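Side-chain contact in secretion protein Snm4 (Mycobacterium xenopi, PDB 7B7J), which is probably a membrane component of the mycobacterial ESX-5 type VII secretion pore, seen here as its cytosolic ubiquitin-like domain: residues I25-V30 against K51-R56. Residues are numbered along the deposited sequence; the frame is centred on the assembly and turned at random.
Sequences IMAADV and KVVNTR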
# COMPACT_ATOMS: atom_id res chain seq x y z
N ILE A 25 0.26 6.89 0.51
CA ILE A 25 -0.17 5.69 1.25
C ILE A 25 -0.76 6.04 2.62
O ILE A 25 -0.05 6.79 3.37
CB ILE A 25 0.96 4.62 1.33
CG1 ILE A 25 1.54 4.40 -0.06
CG2 ILE A 25 0.44 3.39 1.97
CD1 ILE A 25 0.64 3.69 -1.00
N MET A 26 -2.01 5.65 2.86
CA MET A 26 -2.55 5.91 4.20
C MET A 26 -2.30 4.62 4.99
O MET A 26 -2.85 3.53 4.58
CB MET A 26 -3.99 6.31 4.13
CG MET A 26 -4.28 7.40 3.24
SD MET A 26 -3.55 8.95 3.91
CE MET A 26 -4.23 9.18 5.50
N ALA A 27 -1.79 4.74 6.24
CA ALA A 27 -1.64 3.56 7.13
C ALA A 27 -1.84 4.07 8.50
O ALA A 27 -1.17 5.07 8.88
CB ALA A 27 -0.20 3.03 7.05
N ALA A 28 -2.62 3.47 9.37
CA ALA A 28 -2.77 3.96 10.73
C ALA A 28 -3.03 5.47 10.80
O ALA A 28 -2.48 6.08 11.74
CB ALA A 28 -1.54 3.62 11.60
N ASP A 29 -3.92 6.08 9.95
CA ASP A 29 -4.22 7.49 9.95
C ASP A 29 -3.03 8.33 9.63
O ASP A 29 -3.19 9.55 9.73
CB ASP A 29 -4.90 7.83 11.22
CG ASP A 29 -6.20 7.08 11.40
OD1 ASP A 29 -7.12 7.13 10.52
OD2 ASP A 29 -6.28 6.48 12.47
N VAL A 30 -1.93 7.77 9.14
CA VAL A 30 -0.72 8.56 8.75
C VAL A 30 -0.58 8.55 7.22
O VAL A 30 -0.78 7.49 6.65
CB VAL A 30 0.55 7.98 9.41
CG1 VAL A 30 1.84 8.55 8.85
CG2 VAL A 30 0.51 8.14 10.92
N LYS A 51 6.88 -2.91 4.84
CA LYS A 51 8.13 -2.74 5.63
C LYS A 51 8.54 -1.26 5.66
O LYS A 51 8.93 -0.79 6.72
CB LYS A 51 9.25 -3.61 5.08
CG LYS A 51 9.46 -4.92 5.82
CD LYS A 51 10.83 -5.52 5.58
CE LYS A 51 11.81 -5.22 6.70
NZ LYS A 51 12.67 -6.39 6.99
N VAL A 52 8.45 -0.58 4.51
CA VAL A 52 8.83 0.87 4.50
C VAL A 52 7.84 1.57 5.39
O VAL A 52 8.23 2.56 6.06
CB VAL A 52 8.80 1.30 2.99
CG1 VAL A 52 8.62 2.77 2.82
CG2 VAL A 52 10.08 0.77 2.37
N VAL A 53 6.53 1.30 5.21
CA VAL A 53 5.50 1.90 6.07
C VAL A 53 5.88 1.79 7.52
O VAL A 53 5.67 2.75 8.37
CB VAL A 53 4.13 1.52 5.65
CG1 VAL A 53 3.08 1.76 6.75
CG2 VAL A 53 3.80 2.06 4.31
N ASN A 54 6.10 0.54 7.98
CA ASN A 54 6.41 0.26 9.38
C ASN A 54 7.65 1.05 9.81
O ASN A 54 7.66 1.38 11.00
CB ASN A 54 6.47 -1.20 9.66
CG ASN A 54 5.05 -1.79 9.79
OD1 ASN A 54 4.04 -1.12 9.97
ND2 ASN A 54 4.95 -3.14 9.58
N THR A 55 8.69 1.17 8.98
CA THR A 55 9.84 2.00 9.35
C THR A 55 9.32 3.44 9.68
O THR A 55 9.74 3.94 10.62
CB THR A 55 10.86 1.99 8.22
OG1 THR A 55 11.29 0.63 8.28
CG2 THR A 55 12.06 2.87 8.57
N ARG A 56 8.53 4.01 8.77
CA ARG A 56 8.01 5.36 9.02
C ARG A 56 7.19 5.44 10.29
O ARG A 56 7.28 6.35 11.10
CB ARG A 56 7.28 5.74 7.72
CG ARG A 56 6.89 7.18 7.71
CD ARG A 56 8.00 8.20 7.94
NE ARG A 56 7.27 9.52 7.72
CZ ARG A 56 7.96 10.70 7.67
NH1 ARG A 56 9.28 10.65 7.87
NH2 ARG A 56 7.34 11.86 7.32
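A small, wholly apolar helix-on-sheet contact joins the end of strand 20-27 to the middle of helix 42-60, where V53 sets its two methyls against A27 and I25. No hydrogen bond crosses between the two segments, and about 123 Å² is buried in all. The two branches of V53 divide the work. CG1, anti to the backbone N (chi1 162°), meets A27 methyl to methyl, with CB of A27 3.5 Å from CG1 of V53. CG2, placed anti to the carbonyl carbon by the same torsion, faces I25 more loosely, 4.3 Å from the CG2 branch of I25. The CD1 end of I25 leads away from this helical turn; its side chain also packs on L49, one turn earlier in helix 42-60, and on V34 and L100 of the flanking strands. The CA atoms of A27 and V53 stand 7.4 Å apart, a close approach consistent with the small side chain of A27. The contact belongs to the helix-sheet core of a ubiquitin-like beta-grasp fold: an N-terminal beta-hairpin, then a helix laid across one face of a mixed sheet in which strand 20-27 is an inner strand, between 30-37 and 99-107. I25 and A27 direct their side chains to the helix, whereas M26 between them points to the other face. Beyond A27 the hairpin reverses through a type I' turn, A27 to V30, closed by A27 N to V30 O at 3.0 Å and V30 N to A27 O at 2.8 Å. I32 of the returning strand also touches V53, and L65 from a loop packs on A27.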